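Local coordinates for protein DNA polymerase beta (Leishmania infantum, PDB 4P4M) that adds deoxyribonucleotides to the primer end of DNA as a family X polymerase and probably takes part in base excision repair, at residues E164-L167 with R168-M172; L201-L205 with D206-L210; E212-A215 with A216-V219; E348-D351 with K352-E355. One frame throughout, in Å; residues are numbered along the deposited sequence.

Contact 1: E164-L167 with R168-M172; sequences ENYL and REKCM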
loop_
_atom_site.group_PDB
_atom_site.type_symbol
_atom_site.label_atom_id
_atom_site.label_comp_id
_atom_site.label_asym_id
_atom_site.label_seq_id
_atom_site.Cartn_x
_atom_site.Cartn_y
_atom_site.Cartn_z
ATOM N N GLU A 164 9.189 -7.564 -8.683
ATOM C CA GLU A 164 7.997 -8.282 -9.142
ATOM C C GLU A 164 8.267 -9.782 -9.324
ATOM O O GLU A 164 7.501 -10.627 -8.848
ATOM C CB GLU A 164 7.459 -7.685 -10.444
ATOM C CG GLU A 164 6.175 -8.362 -10.926
ATOM C CD GLU A 164 5.438 -7.530 -11.966
ATOM O OE1 GLU A 164 6.063 -7.173 -12.982
ATOM O OE2 GLU A 164 4.249 -7.215 -11.748
ATOM N N ASN A 165 9.345 -10.112 -10.031
ATOM C CA ASN A 165 9.669 -11.515 -10.295
ATOM C C ASN A 165 9.979 -12.280 -9.008
ATOM O O ASN A 165 9.576 -13.435 -8.847
ATOM C CB ASN A 165 10.853 -11.634 -11.267
ATOM C CG ASN A 165 10.540 -11.079 -12.654
ATOM O OD1 ASN A 165 9.380 -10.866 -13.006
ATOM N ND2 ASN A 165 11.578 -10.850 -13.445
ATOM N N TYR A 166 10.696 -11.627 -8.095
ATOM C CA TYR A 166 11.083 -12.233 -6.824
ATOM C C TYR A 166 9.853 -12.558 -5.977
ATOM O O TYR A 166 9.708 -13.675 -5.483
ATOM C CB TYR A 166 12.033 -11.308 -6.044
ATOM C CG TYR A 166 12.614 -11.921 -4.780
ATOM C CD1 TYR A 166 13.793 -12.655 -4.818
ATOM C CD2 TYR A 166 11.980 -11.766 -3.552
ATOM C CE1 TYR A 166 14.328 -13.220 -3.657
ATOM C CE2 TYR A 166 12.507 -12.323 -2.389
ATOM C CZ TYR A 166 13.675 -13.050 -2.452
ATOM O OH TYR A 166 14.187 -13.599 -1.298
ATOM N N LEU A 167 8.973 -11.577 -5.800
ATOM C CA LEU A 167 7.776 -11.780 -4.976
ATOM C C LEU A 167 6.856 -12.850 -5.579
ATOM O O LEU A 167 6.278 -13.667 -4.844
ATOM C CB LEU A 167 7.021 -10.456 -4.772
ATOM C CG LEU A 167 7.731 -9.436 -3.856
ATOM C CD1 LEU A 167 7.119 -8.049 -3.989
ATOM C CD2 LEU A 167 7.717 -9.892 -2.391
ATOM N N ARG A 168 6.721 -12.854 -6.909
ATOM C CA ARG A 168 5.904 -13.874 -7.585
ATOM C C ARG A 168 6.466 -15.286 -7.383
ATOM O O ARG A 168 5.725 -16.248 -7.112
ATOM C CB ARG A 168 5.770 -13.576 -9.090
ATOM C CG ARG A 168 4.819 -12.431 -9.410
ATOM C CD ARG A 168 4.584 -12.289 -10.918
ATOM N NE ARG A 168 3.440 -11.426 -11.190
ATOM C CZ ARG A 168 3.244 -10.779 -12.330
ATOM N NH1 ARG A 168 4.129 -10.891 -13.319
ATOM N NH2 ARG A 168 2.165 -10.019 -12.480
ATOM N N GLU A 169 7.776 -15.420 -7.537
ATOM C CA GLU A 169 8.415 -16.704 -7.308
ATOM C C GLU A 169 8.240 -17.186 -5.863
ATOM O O GLU A 169 7.893 -18.345 -5.640
ATOM C CB GLU A 169 9.903 -16.661 -7.679
ATOM C CG GLU A 169 10.612 -17.977 -7.406
ATOM C CD GLU A 169 12.094 -17.936 -7.739
ATOM O OE1 GLU A 169 12.904 -17.650 -6.828
ATOM O OE2 GLU A 169 12.446 -18.198 -8.910
ATOM N N LYS A 170 8.482 -16.309 -4.884
ATOM C CA LYS A 170 8.396 -16.714 -3.476
ATOM C C LYS A 170 6.950 -17.018 -3.090
ATOM O O LYS A 170 6.690 -17.916 -2.296
ATOM C CB LYS A 170 8.992 -15.651 -2.526
ATOM C CG LYS A 170 10.481 -15.343 -2.754
ATOM C CD LYS A 170 11.252 -16.608 -3.114
ATOM C CE LYS A 170 12.718 -16.339 -3.402
ATOM N NZ LYS A 170 13.337 -17.552 -4.038
ATOM N N CYS A 171 6.010 -16.256 -3.646
ATOM C CA CYS A 171 4.592 -16.546 -3.447
ATOM C C CYS A 171 4.253 -17.977 -3.915
ATOM O O CYS A 171 3.644 -18.761 -3.176
ATOM C CB CYS A 171 3.726 -15.496 -4.165
ATOM S SG CYS A 171 1.909 -15.733 -3.980
ATOM N N MET A 172 4.664 -18.331 -5.130
ATOM C CA MET A 172 4.423 -19.690 -5.631
ATOM C C MET A 172 5.050 -20.758 -4.730
ATOM O O MET A 172 4.433 -21.800 -4.464
ATOM C CB MET A 172 4.935 -19.850 -7.070
ATOM C CG MET A 172 4.643 -21.225 -7.702
ATOM S SD MET A 172 2.871 -21.576 -7.936
ATOM C CE MET A 172 2.424 -20.433 -9.242
#
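E164 to C171 make up two turns of regular alpha helix, in which the amides of R168, E169, K170 and C171 bond to the carbonyls of E164, N165, Y166 and L167, the last of these with C171 N 2.9 Å from L167 O. Two i to i+4 side-chain pairs run along this stretch. E164 and R168 lie side by side and point the same way. Their carboxylate and guanidinium planes, only 14° apart, are stacked, with E164 OE2 3.6 Å from R168 NH2 and above the guanidinium plane. This salt bridge is one of charge alone, since no N-H is directed at the oxygen; the hydrogen bonds of these two side chains go outward, E164 OE1 to the hydroxyl of Y187 and R168 NE to the carbonyl of I181. The other pair is a CH-pi contact. K170 bends at its second torsion (chi2 -38°), which lays CG and CE over one face of the Y166 ring, CE being 3.9 Å from the ring centroid. Past CE the chain leads away from the ring, and K170 NZ meets E169 OE1 at 2.8 Å, a salt bridge on the anti lone pair of the carboxylate. Y166 also stacks on the ring of Y232. Within the palm, helix 157-175 rests E164, R168 and C171 on strand 179-183, while Y166, L167 and K170 meet L227 of helix 219-229.

Contact 2: L201-L205 with D206-L210; sequences LSRTL and DAPPL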
loop_
_atom_site.group_PDB
_atom_site.type_symbol
_atom_site.label_atom_id
_atom_site.label_comp_id
_atom_site.label_asym_id
_atom_site.label_seq_id
_atom_site.Cartn_x
_atom_site.Cartn_y
_atom_site.Cartn_z
ATOM N N LEU A 201 -1.658 -9.095 -2.983
ATOM C CA LEU A 201 -1.679 -10.544 -2.837
ATOM C C LEU A 201 -3.145 -10.991 -2.854
ATOM O O LEU A 201 -3.957 -10.469 -2.098
ATOM C CB LEU A 201 -1.007 -10.928 -1.515
ATOM C CG LEU A 201 -1.068 -12.392 -1.073
ATOM C CD1 LEU A 201 -0.294 -13.289 -2.050
ATOM C CD2 LEU A 201 -0.541 -12.543 0.359
ATOM N N SER A 202 -3.493 -11.943 -3.715
ATOM C CA SER A 202 -4.886 -12.379 -3.801
ATOM C C SER A 202 -5.023 -13.817 -4.304
ATOM O O SER A 202 -4.131 -14.331 -4.988
ATOM C CB SER A 202 -5.679 -11.439 -4.716
ATOM O OG SER A 202 -5.212 -11.500 -6.064
ATOM N N ARG A 203 -6.136 -14.465 -3.961
ATOM C CA ARG A 203 -6.426 -15.801 -4.489
ATOM C C ARG A 203 -6.908 -15.706 -5.935
ATOM O O ARG A 203 -7.595 -14.754 -6.311
ATOM C CB ARG A 203 -7.464 -16.524 -3.611
ATOM C CG ARG A 203 -6.904 -16.962 -2.236
ATOM C CD ARG A 203 -8.021 -17.492 -1.310
ATOM N NE ARG A 203 -8.576 -18.792 -1.727
ATOM C CZ ARG A 203 -7.975 -19.957 -1.507
ATOM N NH1 ARG A 203 -6.799 -19.984 -0.890
ATOM N NH2 ARG A 203 -8.543 -21.098 -1.894
ATOM N N THR A 204 -6.557 -16.697 -6.753
ATOM C CA THR A 204 -6.913 -16.662 -8.165
ATOM C C THR A 204 -8.390 -17.009 -8.384
ATOM O O THR A 204 -9.056 -17.557 -7.497
ATOM C CB THR A 204 -6.087 -17.668 -8.977
ATOM O OG1 THR A 204 -6.461 -18.994 -8.584
ATOM C CG2 THR A 204 -4.573 -17.457 -8.749
ATOM N N LEU A 205 -8.884 -16.717 -9.585
ATOM C CA LEU A 205 -10.248 -17.091 -9.964
ATOM C C LEU A 205 -10.500 -18.594 -9.881
ATOM O O LEU A 205 -11.612 -19.019 -9.588
ATOM C CB LEU A 205 -10.581 -16.571 -11.365
ATOM C CG LEU A 205 -10.869 -15.071 -11.413
ATOM C CD1 LEU A 205 -10.863 -14.545 -12.848
ATOM C CD2 LEU A 205 -12.189 -14.775 -10.716
ATOM N N ASP A 206 -9.464 -19.396 -10.114
ATOM C CA ASP A 206 -9.581 -20.858 -10.050
ATOM C C ASP A 206 -9.547 -21.459 -8.635
ATOM O O ASP A 206 -9.964 -22.592 -8.440
ATOM C CB ASP A 206 -8.478 -21.522 -10.881
ATOM C CG ASP A 206 -8.708 -21.393 -12.372
ATOM O OD1 ASP A 206 -9.843 -21.052 -12.779
ATOM O OD2 ASP A 206 -7.750 -21.644 -13.135
ATOM N N ALA A 207 -9.028 -20.724 -7.659
ATOM C CA ALA A 207 -8.899 -21.250 -6.296
ATOM C C ALA A 207 -10.261 -21.554 -5.677
ATOM O O ALA A 207 -11.225 -20.823 -5.913
ATOM C CB ALA A 207 -8.126 -20.245 -5.411
ATOM N N PRO A 208 -10.352 -22.627 -4.873
ATOM C CA PRO A 208 -11.669 -22.902 -4.277
ATOM C C PRO A 208 -12.083 -21.820 -3.280
ATOM O O PRO A 208 -11.223 -21.211 -2.641
ATOM C CB PRO A 208 -11.476 -24.255 -3.573
ATOM C CG PRO A 208 -10.005 -24.472 -3.487
ATOM C CD PRO A 208 -9.382 -23.706 -4.620
ATOM N N PRO A 209 -13.393 -21.561 -3.169
ATOM C CA PRO A 209 -13.904 -20.554 -2.230
ATOM C C PRO A 209 -13.679 -20.980 -0.784
ATOM O O PRO A 209 -13.722 -22.174 -0.491
ATOM C CB PRO A 209 -15.412 -20.525 -2.523
ATOM C CG PRO A 209 -15.579 -21.227 -3.840
ATOM C CD PRO A 209 -14.472 -22.218 -3.925
ATOM N N LEU A 210 -13.440 -20.012 0.100
ATOM C CA LEU A 210 -13.240 -20.280 1.523
ATOM C C LEU A 210 -14.539 -19.995 2.300
ATOM O O LEU A 210 -15.454 -19.364 1.772
ATOM C CB LEU A 210 -12.099 -19.399 2.058
ATOM C CG LEU A 210 -10.741 -19.537 1.345
ATOM C CD1 LEU A 210 -9.702 -18.562 1.906
ATOM C CD2 LEU A 210 -10.259 -20.972 1.460
HETATM O O HOH W 1 -10.731 -18.622 -3.250
HETATM O O HOH W 2 -11.187 -17.515 -5.382
#
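A type I beta turn from T204 to A207 carries the chain out of palm strand 193-203, and the last strand residue, R203, reaches across to the proline-rich segment that follows. The turn is closed by A207 N to T204 O at 3.2 Å; T204 OG1 offers the same amide a second, weak bond. R203 bends at its third torsion (chi3 70°), which turns the guanidinium toward P208. There NH2 gives a bond of 2.8 Å to P208 O, at 161° and in the plane of both the guanidinium and the carbonyl. A207 CB sits over one face of the guanidinium, 3.6 Å from R203 NH2, and L210 CD2 covers the opposite face. The arginine thus fastens the loop that leads toward helix 219-229 back onto the end of the strand, flat between two apolar side chains. A water at its edge accepts from R203 NE at 2.6 Å and lies 2.7 Å from P208 O. L210 CD1 packs against the aliphatic part of the same arginine, 3.8 Å from R203 CD. On the strand side, R203 O accepts from the hydroxyl of T279, and T204 pairs through its backbone with D178.

Contact 3: E212-A215 with A216-V219; sequences EPVA and ATGV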
loop_
_atom_site.group_PDB
_atom_site.type_symbol
_atom_site.label_atom_id
_atom_site.label_comp_id
_atom_site.label_asym_id
_atom_site.label_seq_id
_atom_site.Cartn_x
_atom_site.Cartn_y
_atom_site.Cartn_z
ATOM N N GLU A 212 -14.520 -18.335 5.227
ATOM C CA GLU A 212 -14.214 -17.184 6.084
ATOM C C GLU A 212 -13.388 -16.188 5.269
ATOM O O GLU A 212 -12.862 -16.556 4.213
ATOM C CB GLU A 212 -13.403 -17.630 7.302
ATOM C CG GLU A 212 -14.165 -18.528 8.301
ATOM C CD GLU A 212 -15.243 -17.768 9.072
ATOM O OE1 GLU A 212 -15.028 -16.580 9.398
ATOM O OE2 GLU A 212 -16.300 -18.364 9.363
ATOM N N PRO A 213 -13.273 -14.932 5.745
ATOM C CA PRO A 213 -12.416 -13.954 5.057
ATOM C C PRO A 213 -11.007 -14.507 4.914
ATOM O O PRO A 213 -10.485 -15.095 5.869
ATOM C CB PRO A 213 -12.407 -12.752 6.013
ATOM C CG PRO A 213 -13.740 -12.835 6.732
ATOM C CD PRO A 213 -13.980 -14.338 6.897
ATOM N N VAL A 214 -10.385 -14.312 3.751
ATOM C CA VAL A 214 -9.033 -14.854 3.536
ATOM C C VAL A 214 -8.033 -14.311 4.556
ATOM O O VAL A 214 -7.073 -14.997 4.940
ATOM C CB VAL A 214 -8.531 -14.644 2.072
ATOM C CG1 VAL A 214 -8.349 -13.158 1.758
ATOM C CG2 VAL A 214 -7.209 -15.400 1.837
ATOM N N ALA A 215 -8.271 -13.095 5.030
ATOM C CA ALA A 215 -7.385 -12.493 6.021
ATOM C C ALA A 215 -7.367 -13.292 7.317
ATOM O O ALA A 215 -6.366 -13.280 8.034
ATOM C CB ALA A 215 -7.771 -11.034 6.292
ATOM N N ALA A 216 -8.453 -14.010 7.602
ATOM C CA ALA A 216 -8.546 -14.773 8.851
ATOM C C ALA A 216 -7.690 -16.044 8.858
ATOM O O ALA A 216 -7.494 -16.657 9.906
ATOM C CB ALA A 216 -10.013 -15.106 9.177
ATOM N N THR A 217 -7.183 -16.438 7.695
ATOM C CA THR A 217 -6.317 -17.616 7.585
ATOM C C THR A 217 -4.870 -17.360 8.055
ATOM O O THR A 217 -4.082 -18.302 8.181
ATOM C CB THR A 217 -6.256 -18.151 6.126
ATOM O OG1 THR A 217 -5.571 -17.203 5.286
ATOM C CG2 THR A 217 -7.648 -18.408 5.573
ATOM N N GLY A 218 -4.523 -16.099 8.304
ATOM C CA GLY A 218 -3.162 -15.728 8.676
ATOM C C GLY A 218 -2.173 -15.773 7.511
ATOM O O GLY A 218 -0.956 -15.746 7.709
ATOM N N VAL A 219 -2.683 -15.838 6.287
ATOM C CA VAL A 219 -1.804 -16.020 5.126
ATOM C C VAL A 219 -0.808 -14.866 4.898
ATOM O O VAL A 219 0.342 -15.099 4.510
ATOM C CB VAL A 219 -2.591 -16.354 3.815
ATOM C CG1 VAL A 219 -3.462 -15.190 3.388
ATOM C CG2 VAL A 219 -1.617 -16.727 2.692
#
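P213 to G218 wind through a short 3-10 helix, residues 214-217, whose amides bond three residues back. A216 N meets P213 O at 2.9 Å and T217 N meets V214 O at 3.1 Å. The next bond, G218 N to A215 O, is stretched to 3.4 Å and weak. G218 then takes a positive phi of 74° and stands at the N-cap position of helix 219-229, so the chain turns from one helix into the next at this residue. T217 is the side chain that ties the turn together. Its hydroxyl donates to V214 O at 2.7 Å, in the plane of that carbonyl, where its own amide comes from above; the one oxygen is therefore gripped twice by the same residue. A first torsion of 68° puts OG1 between the backbone N and the carbonyl carbon and turns it back to V214 O. From there it also receives V219 N in a weak bond at 3.3 Å, which links the 3-10 turn to the first residue of the helix. On the apolar side, V214 CG2 touches V219 CG1 at 4.1 Å, a thin van der Waals contact between two buried valines. A216 CB leans on P213 O. The turn packs against the palm sheet: V214, A215 and V219 all rest on L276 of strand 270-277, A215 also meets L242, and V214 N bonds to the carboxylate of E278.

Contact 4: E348-D351 with K352-E355; sequences ELED and KRVE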
loop_
_atom_site.group_PDB
_atom_site.type_symbol
_atom_site.label_atom_id
_atom_site.label_comp_id
_atom_site.label_asym_id
_atom_site.label_seq_id
_atom_site.Cartn_x
_atom_site.Cartn_y
_atom_site.Cartn_z
ATOM N N GLU A 348 -25.110 -5.791 4.563
ATOM C CA GLU A 348 -25.952 -4.687 4.107
ATOM C C GLU A 348 -25.296 -3.898 2.965
ATOM O O GLU A 348 -25.977 -3.402 2.058
ATOM C CB GLU A 348 -26.296 -3.759 5.273
ATOM C CG GLU A 348 -27.431 -2.795 4.973
ATOM C CD GLU A 348 -28.168 -2.358 6.226
ATOM O OE1 GLU A 348 -27.803 -2.823 7.327
ATOM O OE2 GLU A 348 -29.117 -1.553 6.106
ATOM N N LEU A 349 -23.973 -3.802 3.005
ATOM C CA LEU A 349 -23.216 -3.145 1.940
ATOM C C LEU A 349 -22.951 -4.103 0.771
ATOM O O LEU A 349 -23.071 -3.731 -0.404
ATOM C CB LEU A 349 -21.911 -2.584 2.509
ATOM C CG LEU A 349 -20.970 -1.827 1.568
ATOM C CD1 LEU A 349 -21.707 -0.684 0.850
ATOM C CD2 LEU A 349 -19.766 -1.281 2.344
ATOM N N GLU A 350 -22.615 -5.348 1.086
ATOM C CA GLU A 350 -22.398 -6.350 0.043
ATOM C C GLU A 350 -23.618 -6.482 -0.872
ATOM O O GLU A 350 -23.474 -6.676 -2.080
ATOM C CB GLU A 350 -22.003 -7.702 0.665
ATOM C CG GLU A 350 -21.689 -8.813 -0.337
ATOM C CD GLU A 350 -20.484 -8.524 -1.237
ATOM O OE1 GLU A 350 -19.492 -7.900 -0.780
ATOM O OE2 GLU A 350 -20.528 -8.940 -2.413
ATOM N N ASP A 351 -24.819 -6.353 -0.306
ATOM C CA ASP A 351 -26.053 -6.425 -1.090
ATOM C C ASP A 351 -26.130 -5.338 -2.169
ATOM O O ASP A 351 -26.874 -5.478 -3.149
ATOM C CB ASP A 351 -27.289 -6.308 -0.188
ATOM C CG ASP A 351 -27.535 -7.552 0.645
ATOM O OD1 ASP A 351 -27.064 -8.643 0.259
ATOM O OD2 ASP A 351 -28.214 -7.435 1.690
ATOM N N LYS A 352 -25.383 -4.255 -1.975
ATOM C CA LYS A 352 -25.376 -3.128 -2.918
ATOM C C LYS A 352 -24.338 -3.276 -4.031
ATOM O O LYS A 352 -24.262 -2.428 -4.926
ATOM C CB LYS A 352 -25.098 -1.812 -2.184
ATOM C CG LYS A 352 -26.002 -1.531 -0.981
ATOM C CD LYS A 352 -27.421 -1.251 -1.409
ATOM C CE LYS A 352 -28.227 -0.619 -0.276
ATOM N NZ LYS A 352 -28.559 -1.615 0.772
ATOM N N ARG A 353 -23.536 -4.338 -3.980
ATOM C CA ARG A 353 -22.422 -4.483 -4.917
ATOM C C ARG A 353 -22.876 -4.583 -6.373
ATOM O O ARG A 353 -23.786 -5.348 -6.704
ATOM C CB ARG A 353 -21.556 -5.713 -4.582
ATOM C CG ARG A 353 -20.394 -5.928 -5.595
ATOM C CD ARG A 353 -19.637 -7.267 -5.382
ATOM N NE ARG A 353 -19.030 -7.343 -4.051
ATOM C CZ ARG A 353 -17.832 -6.857 -3.742
ATOM N NH1 ARG A 353 -17.096 -6.255 -4.670
ATOM N NH2 ARG A 353 -17.368 -6.970 -2.502
ATOM N N VAL A 354 -22.233 -3.806 -7.239
ATOM C CA VAL A 354 -22.328 -4.029 -8.676
ATOM C C VAL A 354 -21.088 -4.828 -9.064
ATOM O O VAL A 354 -19.962 -4.311 -9.017
ATOM C CB VAL A 354 -22.351 -2.710 -9.473
ATOM C CG1 VAL A 354 -22.239 -2.985 -10.984
ATOM C CG2 VAL A 354 -23.611 -1.917 -9.148
ATOM N N GLU A 355 -21.286 -6.093 -9.422
ATOM C CA GLU A 355 -20.160 -6.950 -9.775
ATOM C C GLU A 355 -19.407 -6.419 -10.991
ATOM O O GLU A 355 -20.020 -6.000 -11.973
ATOM C CB GLU A 355 -20.631 -8.385 -10.026
ATOM C CG GLU A 355 -21.098 -9.096 -8.768
ATOM C CD GLU A 355 -21.573 -10.510 -9.050
ATOM O OE1 GLU A 355 -21.099 -11.113 -10.042
ATOM O OE2 GLU A 355 -22.425 -11.012 -8.283
HETATM O O HOH W 3 -25.501 -7.127 -5.420
#
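The side chains of E350 and R353 run across each other, and the carboxylate meets the guanidinium at its edge with the planes 30° apart. The grip is side-on and bidentate: R353 NE bonds to E350 OE2 at 2.7 Å, and R353 NH2 to E350 OE1 at 2.9 Å. NH2 uses the syn lone pair of OE1, whereas NE comes to OE2 on the syn side but tilted out of the carboxylate plane; both oxygens lie near the guanidinium plane. Bends in the two chains make this possible, at chi2 of E350 (63°) and at chi3 of R353 (-60°), each folding its end back toward the other. The third guanidinium nitrogen, NH1, bonds to the carbonyl of Y313, so the arginine is held on a further side and its rotation is probably restricted. K352 takes a different course, curling back along the chain to place NZ 3.4 Å from E348 O in a weak bond. Its amide bonds to L349 O at 2.8 Å. R353 N closes on E350 O at 3.0 Å, and a water joins D351 O to R353 O. Backbone pairs of K352 with K317 and of V354 with L315 bring the segment alongside strand 315-317. This is a type I beta turn, E350 to R353, that leads out of helix 347-350 in the polymerase thumb, pinned by an i to i+3 salt bridge.

How the contacts relate
Each contact is local and its two halves adjoin, so none encloses a long loop; the four follow one another along the chain without nesting or crossing. Contact 1 lies in palm helix 157-175 and is joined to contact 2 where C171 SG packs on L201 CD1, 3.8 Å away, tying the helix to strand 193-203. Contacts 2 and 3 are successive parts of the connection from that strand to helix 219-229, and they touch directly, R203 CD resting on V214 CG2 and L210 on T217. Contact 4 stands apart in the thumb, its nearest atoms about 10 Å from contact 2 and about 21 Å from contact 1.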